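Citrate lyase, subunit 1 (Methanosaeta concilii, PDB 6HXI) probably cleaves citrate in an ATP-driven, coenzyme A-dependent reaction to yield acetyl-CoA and oxaloacetate, working as a subunit of ATP citrate lyase. Local coordinates at residues R17-P20 against D24-S27; D288-L293 against D297-Y302; P399-G404 against V413-E418. All coordinates share one frame; numbering follows the deposited sequence.

How the contacts relate
Contact 1 comes first along the chain, in the ATP-grasp region, where the end of helix 8-18 meets the loop that follows it. Contacts 2 and 3 come later, in series, both within the citrate-binding region. Their centres lie about 15 Å apart; the centre of contact 1 is about 48 Å from that of contact 2 and about 59 Å from that of contact 3, on the opposite side of the chain's centre. Contacts 2 and 3 touch directly: Val413 and Leu417 of helix 412-417 pack on Ile290 of helix 280-292. Strand 400-403 of contact 3 belongs to the parallel sheet, and contact 2 borders its strand 273-275. Contact 1 belongs to a separate part of the molecule.

Contact 1: R17-P20 against D24-S27; sequences RYLP and DDFS
Pro20 and Phe26 make the apolar part of this contact. Pro20 CB lies 3.7 Å from Phe26 CE1, so one corner of the proline ring rests beside the aromatic ring.

The chain reverses here just after helix 8-18, through a 3-10 segment that includes Leu19 and Pro20. Asp25 is the centre of an inverse gamma turn, with a weak bond from Phe26 N to Asp24 O at 3.0 Å. The turn sets the Asp25 carbonyl against the proline ring. Leu19 also packs on Phe182, Ala185 and Phe189 of helix 173-192, which ties this corner to the body of the ATP-grasp region.

The remaining contacts pair oxygen atoms with carbon. Pro20 CG sits only 3.1 Å from Asp25 O, a tight fit of ring carbon on carbonyl oxygen. The backbone of Pro20 also takes part, with Pro20 O 3.6 Å from Phe26 CZ in an oblique approach. With a glycine here, the ring that touches both Asp25 O and Phe26 would be gone, and the Phe26 ring would probably lose its apolar neighbour and be freer to turn. Leu19 CG stands anti to the backbone N (chi1 -163°), and CD2 reaches the carboxylate of Asp25, with Leu19 CD2 3.6 Å from Asp25 OD2. The two side chains meet at about a right angle. No hydrogen bond crosses between the segments. Asp25 OD2 is buried against Leu19 with no partner in the model, which may raise the proton affinity of this carboxylate.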
loop_
_atom_site.group_PDB
_atom_site.type_symbol
_atom_site.label_atom_id
_atom_site.label_comp_id
_atom_site.label_asym_id
_atom_site.label_seq_id
_atom_site.Cartn_x
_atom_site.Cartn_y
_atom_site.Cartn_z
ATOM N N ARG C 17 -24.898 -4.454 -61.130
ATOM C CA ARG C 17 -23.700 -4.428 -60.301
ATOM C C ARG C 17 -23.125 -5.801 -59.966
ATOM O O ARG C 17 -21.932 -6.011 -60.167
ATOM C CB ARG C 17 -23.950 -3.623 -59.004
ATOM C CG ARG C 17 -22.680 -3.082 -58.347
ATOM C CD ARG C 17 -22.867 -1.689 -57.765
ATOM N NE ARG C 17 -23.226 -1.720 -56.346
ATOM C CZ ARG C 17 -24.470 -1.651 -55.876
ATOM N NH1 ARG C 17 -25.501 -1.558 -56.712
ATOM N NH2 ARG C 17 -24.693 -1.681 -54.567
ATOM N N TYR C 18 -23.939 -6.714 -59.427
ATOM C CA TYR C 18 -23.426 -7.977 -58.894
ATOM C C TYR C 18 -23.584 -9.225 -59.812
ATOM O O TYR C 18 -22.794 -10.160 -59.650
ATOM C CB TYR C 18 -23.994 -8.214 -57.474
ATOM C CG TYR C 18 -23.596 -7.077 -56.561
ATOM C CD1 TYR C 18 -22.273 -6.916 -56.154
ATOM C CD2 TYR C 18 -24.501 -6.071 -56.235
ATOM C CE1 TYR C 18 -21.875 -5.819 -55.394
ATOM C CE2 TYR C 18 -24.110 -4.961 -55.487
ATOM C CZ TYR C 18 -22.794 -4.840 -55.065
ATOM O OH TYR C 18 -22.381 -3.756 -54.320
ATOM N N LEU C 19 -24.479 -9.218 -60.817
ATOM C CA LEU C 19 -24.559 -10.385 -61.710
ATOM C C LEU C 19 -23.273 -10.603 -62.579
ATOM O O LEU C 19 -22.890 -11.768 -62.732
ATOM C CB LEU C 19 -25.819 -10.419 -62.572
ATOM C CG LEU C 19 -26.141 -11.799 -63.188
ATOM C CD1 LEU C 19 -26.813 -12.728 -62.168
ATOM C CD2 LEU C 19 -27.010 -11.652 -64.424
ATOM N N PRO C 20 -22.543 -9.555 -63.071
ATOM C CA PRO C 20 -21.302 -9.815 -63.837
ATOM C C PRO C 20 -20.146 -10.478 -63.059
ATOM O O PRO C 20 -19.073 -10.660 -63.629
ATOM C CB PRO C 20 -20.901 -8.423 -64.349
ATOM C CG PRO C 20 -22.105 -7.585 -64.217
ATOM C CD PRO C 20 -22.830 -8.107 -63.033
ATOM N N ASP C 24 -20.754 -13.411 -67.366
ATOM C CA ASP C 24 -19.990 -12.422 -68.137
ATOM C C ASP C 24 -21.016 -11.368 -68.579
ATOM O O ASP C 24 -21.081 -11.000 -69.750
ATOM C CB ASP C 24 -19.273 -13.066 -69.338
ATOM C CG ASP C 24 -18.389 -14.250 -69.001
ATOM O OD1 ASP C 24 -17.984 -14.377 -67.820
ATOM O OD2 ASP C 24 -18.105 -15.054 -69.914
ATOM N N ASP C 25 -21.847 -10.912 -67.610
ATOM C CA ASP C 25 -22.952 -9.967 -67.777
ATOM C C ASP C 25 -22.481 -8.512 -67.796
ATOM O O ASP C 25 -23.092 -7.621 -67.181
ATOM C CB ASP C 25 -24.062 -10.213 -66.724
ATOM C CG ASP C 25 -25.320 -9.381 -66.938
ATOM O OD1 ASP C 25 -25.854 -9.388 -68.075
ATOM O OD2 ASP C 25 -25.728 -8.666 -65.991
ATOM N N PHE C 26 -21.407 -8.260 -68.554
ATOM C CA PHE C 26 -20.894 -6.915 -68.746
ATOM C C PHE C 26 -21.692 -6.344 -69.912
ATOM O O PHE C 26 -21.560 -5.161 -70.248
ATOM C CB PHE C 26 -19.383 -6.945 -69.029
ATOM C CG PHE C 26 -18.583 -7.832 -68.100
ATOM C CD1 PHE C 26 -18.303 -7.433 -66.797
ATOM C CD2 PHE C 26 -18.108 -9.066 -68.528
ATOM C CE1 PHE C 26 -17.567 -8.252 -65.940
ATOM C CE2 PHE C 26 -17.365 -9.881 -67.673
ATOM C CZ PHE C 26 -17.102 -9.470 -66.384
ATOM N N SER C 27 -22.551 -7.206 -70.510
ATOM C CA SER C 27 -23.444 -6.883 -71.619
ATOM C C SER C 27 -24.550 -5.948 -71.137
ATOM O O SER C 27 -24.827 -4.952 -71.798
ATOM C CB SER C 27 -24.023 -8.152 -72.234
ATOM O OG SER C 27 -23.064 -8.817 -73.041
#

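Contact 2: D288-L293 against D297-Y302; sequences DTICDL and DEMANY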
loop_
_atom_site.group_PDB
_atom_site.type_symbol
_atom_site.label_atom_id
_atom_site.label_comp_id
_atom_site.label_asym_id
_atom_site.label_seq_id
_atom_site.Cartn_x
_atom_site.Cartn_y
_atom_site.Cartn_z
ATOM N N ASP C 288 -57.939 -9.551 -34.517
ATOM C CA ASP C 288 -58.996 -10.477 -34.943
ATOM C C ASP C 288 -60.292 -10.175 -34.196
ATOM O O ASP C 288 -61.340 -10.076 -34.831
ATOM C CB ASP C 288 -58.596 -11.956 -34.730
ATOM C CG ASP C 288 -57.467 -12.496 -35.620
ATOM O OD1 ASP C 288 -56.964 -11.735 -36.479
ATOM O OD2 ASP C 288 -57.072 -13.679 -35.438
ATOM N N THR C 289 -60.206 -9.993 -32.857
ATOM C CA THR C 289 -61.353 -9.703 -31.981
ATOM C C THR C 289 -61.982 -8.351 -32.310
ATOM O O THR C 289 -63.200 -8.273 -32.374
ATOM C CB THR C 289 -60.964 -9.850 -30.495
ATOM O OG1 THR C 289 -60.257 -11.078 -30.321
ATOM C CG2 THR C 289 -62.162 -9.837 -29.569
ATOM N N ILE C 290 -61.163 -7.299 -32.536
ATOM C CA ILE C 290 -61.668 -5.957 -32.893
ATOM C C ILE C 290 -62.451 -6.021 -34.224
ATOM O O ILE C 290 -63.543 -5.474 -34.287
ATOM C CB ILE C 290 -60.550 -4.863 -32.886
ATOM C CG1 ILE C 290 -59.830 -4.785 -31.516
ATOM C CG2 ILE C 290 -61.119 -3.487 -33.278
ATOM C CD1 ILE C 290 -58.387 -4.170 -31.546
ATOM N N CYS C 291 -61.908 -6.726 -35.257
ATOM C CA CYS C 291 -62.555 -6.954 -36.560
ATOM C C CYS C 291 -63.811 -7.795 -36.406
ATOM O O CYS C 291 -64.810 -7.532 -37.090
ATOM C CB CYS C 291 -61.593 -7.600 -37.547
ATOM S SG CYS C 291 -60.190 -6.557 -38.007
ATOM N N ASP C 292 -63.759 -8.822 -35.523
ATOM C CA ASP C 292 -64.898 -9.703 -35.231
ATOM C C ASP C 292 -66.058 -8.953 -34.590
ATOM O O ASP C 292 -67.195 -9.363 -34.789
ATOM C CB ASP C 292 -64.504 -10.933 -34.391
ATOM C CG ASP C 292 -64.028 -12.124 -35.208
ATOM O OD1 ASP C 292 -64.803 -12.601 -36.086
ATOM O OD2 ASP C 292 -62.912 -12.622 -34.932
ATOM N N LEU C 293 -65.782 -7.838 -33.878
ATOM C CA LEU C 293 -66.811 -7.001 -33.275
ATOM C C LEU C 293 -67.292 -5.881 -34.226
ATOM O O LEU C 293 -68.185 -5.112 -33.869
ATOM C CB LEU C 293 -66.374 -6.454 -31.911
ATOM C CG LEU C 293 -66.343 -7.474 -30.768
ATOM C CD1 LEU C 293 -65.413 -7.033 -29.668
ATOM C CD2 LEU C 293 -67.727 -7.747 -30.210
ATOM N N ASP C 297 -62.679 -0.558 -39.061
ATOM C CA ASP C 297 -62.616 0.834 -39.472
ATOM C C ASP C 297 -62.004 1.699 -38.364
ATOM O O ASP C 297 -61.189 2.570 -38.659
ATOM C CB ASP C 297 -64.022 1.338 -39.845
ATOM C CG ASP C 297 -64.818 0.443 -40.794
ATOM O OD1 ASP C 297 -64.193 -0.400 -41.494
ATOM O OD2 ASP C 297 -66.061 0.595 -40.849
ATOM N N GLU C 298 -62.361 1.431 -37.091
ATOM C CA GLU C 298 -61.819 2.184 -35.962
ATOM C C GLU C 298 -60.423 1.713 -35.513
ATOM O O GLU C 298 -59.809 2.355 -34.649
ATOM C CB GLU C 298 -62.798 2.238 -34.785
ATOM C CG GLU C 298 -64.001 3.140 -35.038
ATOM C CD GLU C 298 -63.788 4.544 -35.593
ATOM O OE1 GLU C 298 -62.683 5.112 -35.431
ATOM O OE2 GLU C 298 -64.756 5.087 -36.170
ATOM N N MET C 299 -59.908 0.626 -36.105
ATOM C CA MET C 299 -58.573 0.139 -35.762
ATOM C C MET C 299 -57.522 1.077 -36.327
ATOM O O MET C 299 -57.206 1.033 -37.517
ATOM C CB MET C 299 -58.363 -1.290 -36.224
ATOM C CG MET C 299 -58.003 -2.182 -35.098
ATOM S SD MET C 299 -57.291 -3.713 -35.692
ATOM C CE MET C 299 -58.684 -4.517 -36.120
ATOM N N ALA C 300 -57.039 1.972 -35.468
ATOM C CA ALA C 300 -56.073 3.006 -35.802
ATOM C C ALA C 300 -54.666 2.516 -36.142
ATOM O O ALA C 300 -53.924 3.221 -36.845
ATOM C CB ALA C 300 -56.013 4.015 -34.687
ATOM N N ASN C 301 -54.283 1.329 -35.631
ATOM C CA ASN C 301 -52.947 0.788 -35.872
ATOM C C ASN C 301 -52.838 -0.705 -35.580
ATOM O O ASN C 301 -53.707 -1.279 -34.912
ATOM C CB ASN C 301 -51.922 1.517 -34.980
ATOM C CG ASN C 301 -51.993 1.094 -33.524
ATOM O OD1 ASN C 301 -53.001 1.276 -32.839
ATOM N ND2 ASN C 301 -50.942 0.482 -33.033
ATOM N N TYR C 302 -51.735 -1.313 -36.053
ATOM C CA TYR C 302 -51.313 -2.671 -35.736
ATOM C C TYR C 302 -49.907 -2.499 -35.202
ATOM O O TYR C 302 -49.006 -2.085 -35.931
ATOM C CB TYR C 302 -51.340 -3.681 -36.916
ATOM C CG TYR C 302 -50.637 -4.961 -36.522
ATOM C CD1 TYR C 302 -51.261 -5.894 -35.698
ATOM C CD2 TYR C 302 -49.286 -5.150 -36.808
ATOM C CE1 TYR C 302 -50.567 -6.987 -35.182
ATOM C CE2 TYR C 302 -48.576 -6.233 -36.283
ATOM C CZ TYR C 302 -49.232 -7.169 -35.501
ATOM O OH TYR C 302 -48.548 -8.263 -35.020
#
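Met299 meets Ile290 and Cys291 with no flat group between them; the flat groups of these segments serve other partners. The Tyr302 ring makes an edge-to-face contact with Phe273 of the succinyl-CoA ligase alpha-subunit chain of the assembly. The carboxylate of Asp288 accepts hydrogen bonds from Gly261 N and Cys263 N of that same chain, one on each oxygen.

The contact itself is a thioether against two helix side chains. Met299 points toward helix 280-292, and its chain bends at the last torsion (chi3 -79°), which brings the methyl group to both Ile290 and Cys291. Met299 CE lies 3.7 Å from Ile290 CB. Further back along the chain, Met299 CG is 3.8 Å from Ile290 CG2, so the isoleucine is touched at two levels.

At the same methyl, Cys291 SG is 3.2 Å from Met299 CE. This is shorter than normal contact, and the exact placing of the two groups is doubtful.

All three touching residues are buried, and no hydrogen bond crosses between the segments. Ile290 also packs on Val413 and Leu417, and Met299 on Ala287. The contact braces the connection from helix 280-292 to strand 301-306: the helix ends, and the chain then turns into the strand, with Met299 against the helix. Strand 301-306 pairs antiparallel with strand 261-266. Backbone bonds of Glu298 and Ala300 to Val273 fix this connection beside strand 273-275, an outer strand of the parallel sheet within this chain, consistent with the alpha/beta fold of a succinyl-CoA synthetase-like citrate-binding region.

Contact 3: P399-G404 against V413-E418; sequences PIQVHG and VPLALE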
loop_
_atom_site.group_PDB
_atom_site.type_symbol
_atom_site.label_atom_id
_atom_site.label_comp_id
_atom_site.label_asym_id
_atom_site.label_seq_id
_atom_site.Cartn_x
_atom_site.Cartn_y
_atom_site.Cartn_z
ATOM N N PRO C 399 -59.703 7.188 -17.037
ATOM C CA PRO C 399 -60.052 5.823 -16.600
ATOM C C PRO C 399 -59.051 4.747 -17.043
ATOM O O PRO C 399 -58.777 4.600 -18.235
ATOM C CB PRO C 399 -61.462 5.601 -17.188
ATOM C CG PRO C 399 -61.929 6.954 -17.664
ATOM C CD PRO C 399 -60.677 7.693 -18.025
ATOM N N ILE C 400 -58.468 4.029 -16.067
ATOM C CA ILE C 400 -57.512 2.946 -16.341
ATOM C C ILE C 400 -58.022 1.639 -15.694
ATOM O O ILE C 400 -57.899 1.457 -14.477
ATOM C CB ILE C 400 -56.019 3.290 -16.005
ATOM C CG1 ILE C 400 -55.560 4.589 -16.722
ATOM C CG2 ILE C 400 -55.104 2.115 -16.367
ATOM C CD1 ILE C 400 -54.184 5.152 -16.372
ATOM N N GLN C 401 -58.626 0.759 -16.521
ATOM C CA GLN C 401 -59.158 -0.555 -16.129
ATOM C C GLN C 401 -58.021 -1.567 -16.200
ATOM O O GLN C 401 -57.516 -1.823 -17.291
ATOM C CB GLN C 401 -60.300 -0.965 -17.065
ATOM C CG GLN C 401 -61.691 -0.836 -16.456
ATOM C CD GLN C 401 -62.618 -1.858 -17.062
ATOM O OE1 GLN C 401 -62.396 -3.073 -16.961
ATOM N NE2 GLN C 401 -63.676 -1.392 -17.708
ATOM N N VAL C 402 -57.594 -2.104 -15.033
ATOM C CA VAL C 402 -56.425 -3.002 -14.916
ATOM C C VAL C 402 -56.806 -4.464 -14.614
ATOM O O VAL C 402 -57.508 -4.743 -13.635
ATOM C CB VAL C 402 -55.395 -2.441 -13.905
ATOM C CG1 VAL C 402 -54.222 -3.406 -13.688
ATOM C CG2 VAL C 402 -54.887 -1.072 -14.358
ATOM N N HIS C 403 -56.321 -5.386 -15.480
ATOM C CA HIS C 403 -56.590 -6.828 -15.437
ATOM C C HIS C 403 -55.321 -7.649 -15.480
ATOM O O HIS C 403 -54.297 -7.187 -15.973
ATOM C CB HIS C 403 -57.494 -7.253 -16.613
ATOM C CG HIS C 403 -58.807 -6.546 -16.657
ATOM N ND1 HIS C 403 -59.965 -7.162 -16.235
ATOM C CD2 HIS C 403 -59.100 -5.291 -17.065
ATOM C CE1 HIS C 403 -60.931 -6.272 -16.405
ATOM N NE2 HIS C 403 -60.457 -5.129 -16.901
ATOM N N GLY C 404 -55.419 -8.878 -14.997
ATOM C CA GLY C 404 -54.312 -9.821 -14.957
ATOM C C GLY C 404 -54.657 -11.160 -15.583
ATOM O O GLY C 404 -55.635 -11.253 -16.333
ATOM N N VAL C 413 -61.269 -6.154 -24.950
ATOM C CA VAL C 413 -61.756 -5.671 -26.246
ATOM C C VAL C 413 -63.280 -5.407 -26.184
ATOM O O VAL C 413 -63.653 -4.245 -26.365
ATOM C CB VAL C 413 -61.320 -6.550 -27.453
ATOM C CG1 VAL C 413 -61.972 -6.084 -28.753
ATOM C CG2 VAL C 413 -59.805 -6.556 -27.591
ATOM N N PRO C 414 -64.171 -6.396 -25.879
ATOM C CA PRO C 414 -65.613 -6.079 -25.794
ATOM C C PRO C 414 -65.951 -5.106 -24.664
ATOM O O PRO C 414 -66.840 -4.281 -24.829
ATOM C CB PRO C 414 -66.266 -7.445 -25.568
ATOM C CG PRO C 414 -65.246 -8.442 -26.005
ATOM C CD PRO C 414 -63.946 -7.830 -25.622
ATOM N N LEU C 415 -65.200 -5.168 -23.546
ATOM C CA LEU C 415 -65.326 -4.291 -22.368
ATOM C C LEU C 415 -65.126 -2.800 -22.738
ATOM O O LEU C 415 -65.736 -1.917 -22.121
ATOM C CB LEU C 415 -64.278 -4.724 -21.307
ATOM C CG LEU C 415 -64.774 -5.108 -19.887
ATOM C CD1 LEU C 415 -65.784 -6.275 -19.902
ATOM C CD2 LEU C 415 -63.596 -5.485 -18.994
ATOM N N ALA C 416 -64.291 -2.543 -23.756
ATOM C CA ALA C 416 -63.966 -1.203 -24.246
ATOM C C ALA C 416 -64.802 -0.748 -25.456
ATOM O O ALA C 416 -65.074 0.449 -25.585
ATOM C CB ALA C 416 -62.490 -1.140 -24.594
ATOM N N LEU C 417 -65.176 -1.686 -26.348
ATOM C CA LEU C 417 -65.904 -1.390 -27.583
ATOM C C LEU C 417 -67.421 -1.572 -27.510
ATOM O O LEU C 417 -68.127 -0.992 -28.345
ATOM C CB LEU C 417 -65.329 -2.196 -28.765
ATOM C CG LEU C 417 -63.825 -2.024 -29.044
ATOM C CD1 LEU C 417 -63.387 -2.841 -30.239
ATOM C CD2 LEU C 417 -63.467 -0.577 -29.252
ATOM N N GLU C 418 -67.929 -2.362 -26.538
ATOM C CA GLU C 418 -69.380 -2.587 -26.363
ATOM C C GLU C 418 -69.978 -1.675 -25.275
ATOM O O GLU C 418 -71.012 -1.044 -25.519
ATOM C CB GLU C 418 -69.711 -4.069 -26.074
ATOM C CG GLU C 418 -69.265 -5.044 -27.151
ATOM C CD GLU C 418 -70.252 -5.237 -28.285
ATOM O OE1 GLU C 418 -71.204 -6.033 -28.109
ATOM O OE2 GLU C 418 -70.059 -4.618 -29.357
#
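Gln401 OE1 is touched by Leu415 CD2 across the contact and bound by His403 NE2 within its own strand. The hydrogen bond from His403 NE2 to Gln401 OE1 is 2.8 Å long and fairly straight, at 157°. The oxygen lies in the plane of the imidazole ring, while the donor is tilted 19° from the carbonyl plane. Gln401 and His403 are two residues apart on strand 400-403, so both side chains leave the same face of the sheet and can join.

Leu415 comes to this pair from helix 412-417, its side chain running against that of His403. Its CD2 lies 3.4 Å from Gln401 OE1. The same methyl is 3.8 Å from His403 NE2, reaching the ring obliquely. The side chains of Gln401 and Leu415 run at about a right angle to each other.

Strand 400-403 is an edge strand of the parallel sheet within this chain, beside strand 371-376. Helix 382-396 packs on Ile400 and Val402, and helix 412-417 lies over the other face, as in an alpha/beta/alpha sandwich. His403 ND1 is hydrogen-bonded to Thr407 OG1, so both ring nitrogens have partners and the rotation of the ring is set. The helix therefore meets a Gln401-His403 pair already joined by a hydrogen bond, and adds one methyl group with no hydrogen bond across the contact.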